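Uncharacterized protein (Aeromonas hydrophila J-1, PDB 6R1J) is AhlC, a component of the tripartite alpha-pore-forming toxin AHL, here in its soluble form, and probably takes part in forming the membrane pore. Local coordinates at residues E63-Q68 / K82-L87. The protein carries 3 engineered substitutions. Numbering follows the deposited sequence.
Sequences ELQLTQ and KAFVDL
Leu64 O, on the helix that brings Gln65 and Leu66 to Phe84, accepts two hydrogen bonds. One is the routine helical bond from Gln68 N. The other comes from the hydroxyl of Thr67, with OG1 2.9 Å from Leu64 O. This donor approaches well to the side of the carbonyl, at a C=O...O angle of 109°, and lies tilted out of the carbonyl plane.

The contact itself is made by van der Waals touches and centres on Phe84. Its CG is anti to the backbone N (chi1 179°), and the ring reaches across to the other helix. The ring meets that helix with its edge. Gln65 CB lies in the ring plane, 3.8 Å from Phe84 CE1. On the other side of CZ, Leu66 CD2 sits 4.1 Å from Phe84 CE2, near the ring plane, and the two side chains cross at about a right angle. Gln65 runs on extended past CG, which carries its amide toward Leu87. There Gln65 NE2 touches the methyl Leu87 CD2 at 4.1 Å.

The two helix segments are antiparallel, at 166°, but their axes come no closer than 12.5 Å. The Phe84 ring spans much of the gap, and the buried surface is small, 156 Å². Helices 28-70 and 78-157 are consecutive and form a helical hairpin. The contact lies close to its turn, residues 71-77, toward one end of the elongated bundle. Helix 244-264 packs against both partners: Phe251 meets the Phe84 ring at a steep angle and also touches Leu66, while Glu63 forms a salt bridge with Arg259. Val85 turns instead to helix 163-236.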
ATOM      1  N   GLU A  63      44.787 -10.239  10.334  1.00 33.97           N
ATOM      2  CA  GLU A  63      45.215 -10.315   8.913  1.00 33.24           C
ATOM      3  C   GLU A  63      46.755 -10.300   8.833  1.00 35.32           C
ATOM      4  O   GLU A  63      47.329 -11.201   8.152  1.00 37.24           O
ATOM      5  CB  GLU A  63      44.658  -9.160   8.092  1.00 35.37           C
ATOM      6  CG  GLU A  63      45.138  -9.193   6.657  1.00 38.40           C
ATOM      7  CD  GLU A  63      44.679  -8.022   5.789  1.00 37.72           C
ATOM      8  OE1 GLU A  63      44.551  -8.229   4.601  1.00 41.86           O
ATOM      9  OE2 GLU A  63      44.370  -6.962   6.333  1.00 46.45           O
ATOM     10  N   LEU A  64      47.401  -9.381   9.541  1.00 37.97           N
ATOM     11  CA  LEU A  64      48.895  -9.282   9.511  1.00 43.50           C
ATOM     12  C   LEU A  64      49.527 -10.504  10.223  1.00 43.06           C
ATOM     13  O   LEU A  64      50.471 -11.114   9.702  1.00 37.75           O
ATOM     14  CB  LEU A  64      49.272  -7.941  10.139  1.00 44.34           C
ATOM     15  CG  LEU A  64      50.761  -7.602  10.188  1.00 45.63           C
ATOM     16  CD1 LEU A  64      51.400  -7.745   8.814  1.00 55.43           C
ATOM     17  CD2 LEU A  64      50.946  -6.192  10.731  1.00 52.14           C
ATOM     18  N   GLN A  65      48.955 -10.950  11.338  1.00 39.46           N
ATOM     19  CA  GLN A  65      49.441 -12.151  12.054  1.00 38.49           C
ATOM     20  C   GLN A  65      49.401 -13.348  11.113  1.00 34.52           C
ATOM     21  O   GLN A  65      50.393 -14.086  11.067  1.00 35.40           O
ATOM     22  CB  GLN A  65      48.633 -12.411  13.317  1.00 39.90           C
ATOM     23  CG  GLN A  65      48.866 -11.425  14.446  1.00 46.05           C
ATOM     24  CD  GLN A  65      47.873 -11.641  15.570  1.00 50.69           C
ATOM     25  OE1 GLN A  65      46.744 -12.095  15.354  1.00 43.64           O
ATOM     26  NE2 GLN A  65      48.263 -11.264  16.780  1.00 52.86           N
ATOM     27  N   LEU A  66      48.315 -13.521  10.352  1.00 30.50           N
ATOM     28  CA  LEU A  66      48.205 -14.665   9.434  1.00 31.96           C
ATOM     29  C   LEU A  66      49.202 -14.514   8.275  1.00 33.07           C
ATOM     30  O   LEU A  66      49.781 -15.529   7.910  1.00 33.63           O
ATOM     31  CB  LEU A  66      46.766 -14.840   8.944  1.00 34.32           C
ATOM     32  CG  LEU A  66      45.762 -15.228  10.056  1.00 35.06           C
ATOM     33  CD1 LEU A  66      44.328 -15.234   9.510  1.00 32.55           C
ATOM     34  CD2 LEU A  66      46.099 -16.582  10.618  1.00 35.37           C
ATOM     35  N   THR A  67      49.360 -13.337   7.680  1.00 33.47           N
ATOM     36  CA  THR A  67      50.319 -13.206   6.541  1.00 31.81           C
ATOM     37  C   THR A  67      51.755 -13.518   7.058  1.00 31.12           C
ATOM     38  O   THR A  67      52.493 -14.200   6.347  1.00 35.74           O
ATOM     39  CB  THR A  67      50.139 -11.852   5.851  1.00 31.89           C
ATOM     40  OG1 THR A  67      50.331 -10.820   6.818  1.00 34.02           O
ATOM     41  CG2 THR A  67      48.783 -11.680   5.204  1.00 34.23           C
ATOM     42  N   GLN A  68      52.091 -13.075   8.265  1.00 35.40           N
ATOM     43  CA  GLN A  68      53.402 -13.329   8.925  1.00 38.98           C
ATOM     44  C   GLN A  68      53.563 -14.828   9.133  1.00 40.23           C
ATOM     45  O   GLN A  68      54.591 -15.339   8.706  1.00 37.49           O
ATOM     46  CB  GLN A  68      53.575 -12.485  10.187  1.00 40.43           C
ATOM     47  CG  GLN A  68      53.777 -11.017   9.888  1.00 43.96           C
ATOM     48  CD  GLN A  68      53.682 -10.093  11.078  1.00 45.10           C
ATOM     49  OE1 GLN A  68      53.075 -10.387  12.100  1.00 53.15           O
ATOM     50  NE2 GLN A  68      54.246  -8.917  10.929  1.00 53.64           N
ATOM     51  N   LYS A  82      50.900 -23.909  18.444  1.00 65.80           N
ATOM     52  CA  LYS A  82      49.932 -24.001  19.568  1.00 57.68           C
ATOM     53  C   LYS A  82      49.880 -22.663  20.303  1.00 49.26           C
ATOM     54  O   LYS A  82      48.764 -22.174  20.483  1.00 60.86           O
ATOM     55  CB  LYS A  82      50.222 -25.214  20.464  1.00 77.12           C
ATOM     56  CG  LYS A  82      50.092 -26.573  19.773  1.00 83.34           C
ATOM     57  CD  LYS A  82      48.816 -26.771  18.951  1.00 95.98           C
ATOM     58  CE  LYS A  82      48.835 -28.017  18.084  1.00 99.00           C
ATOM     59  NZ  LYS A  82      48.651 -29.255  18.876  1.00 99.45           N
ATOM     60  N   ALA A  83      51.008 -22.067  20.695  1.00 48.04           N
ATOM     61  CA  ALA A  83      51.044 -20.741  21.360  1.00 53.36           C
ATOM     62  C   ALA A  83      50.273 -19.683  20.540  1.00 55.06           C
ATOM     63  O   ALA A  83      49.624 -18.807  21.157  1.00 49.94           O
ATOM     64  CB  ALA A  83      52.458 -20.295  21.560  1.00 55.26           C
ATOM     65  N   PHE A  84      50.417 -19.707  19.209  1.00 52.34           N
ATOM     66  CA  PHE A  84      49.769 -18.755  18.254  1.00 47.05           C
ATOM     67  C   PHE A  84      48.253 -19.025  18.257  1.00 46.84           C
ATOM     68  O   PHE A  84      47.480 -18.073  18.523  1.00 47.97           O
ATOM     69  CB  PHE A  84      50.342 -18.904  16.831  1.00 46.42           C
ATOM     70  CG  PHE A  84      49.714 -17.976  15.816  1.00 42.23           C
ATOM     71  CD1 PHE A  84      49.948 -16.614  15.879  1.00 45.51           C
ATOM     72  CD2 PHE A  84      48.842 -18.458  14.854  1.00 42.78           C
ATOM     73  CE1 PHE A  84      49.343 -15.755  14.976  1.00 47.07           C
ATOM     74  CE2 PHE A  84      48.229 -17.598  13.954  1.00 44.74           C
ATOM     75  CZ  PHE A  84      48.498 -16.250  14.011  1.00 43.04           C
ATOM     76  N   VAL A  85      47.870 -20.287  17.993  1.00 42.18           N
ATOM     77  CA  VAL A  85      46.462 -20.763  17.994  1.00 56.38           C
ATOM     78  C   VAL A  85      45.831 -20.328  19.318  1.00 56.19           C
ATOM     79  O   VAL A  85      44.727 -19.711  19.272  1.00 50.93           O
ATOM     80  CB  VAL A  85      46.359 -22.277  17.744  1.00 57.55           C
ATOM     81  CG1 VAL A  85      44.960 -22.795  17.996  1.00 59.73           C
ATOM     82  CG2 VAL A  85      46.814 -22.641  16.333  1.00 62.46           C
ATOM     83  N   ASP A  86      46.536 -20.546  20.435  1.00 52.80           N
ATOM     84  CA  ASP A  86      46.041 -20.157  21.779  1.00 52.87           C
ATOM     85  C   ASP A  86      45.829 -18.651  21.809  1.00 52.58           C
ATOM     86  O   ASP A  86      44.787 -18.220  22.305  1.00 53.16           O
ATOM     87  CB  ASP A  86      47.002 -20.488  22.925  1.00 59.28           C
ATOM     88  CG  ASP A  86      47.067 -21.948  23.339  1.00 62.12           C
ATOM     89  OD1 ASP A  86      46.256 -22.740  22.820  1.00 58.85           O
ATOM     90  OD2 ASP A  86      47.938 -22.273  24.204  1.00 69.67           O
ATOM     91  N   LEU A  87      46.816 -17.870  21.381  1.00 46.15           N
ATOM     92  CA  LEU A  87      46.707 -16.394  21.414  1.00 48.33           C
ATOM     93  C   LEU A  87      45.496 -15.922  20.558  1.00 46.48           C
ATOM     94  O   LEU A  87      44.731 -15.032  21.013  1.00 44.08           O
ATOM     95  CB  LEU A  87      48.016 -15.812  20.896  1.00 51.86           C
ATOM     96  CG  LEU A  87      48.016 -14.294  20.762  1.00 51.90           C
ATOM     97  CD1 LEU A  87      48.020 -13.650  22.141  1.00 58.59           C
ATOM     98  CD2 LEU A  87      49.185 -13.825  19.909  1.00 61.54           C
TER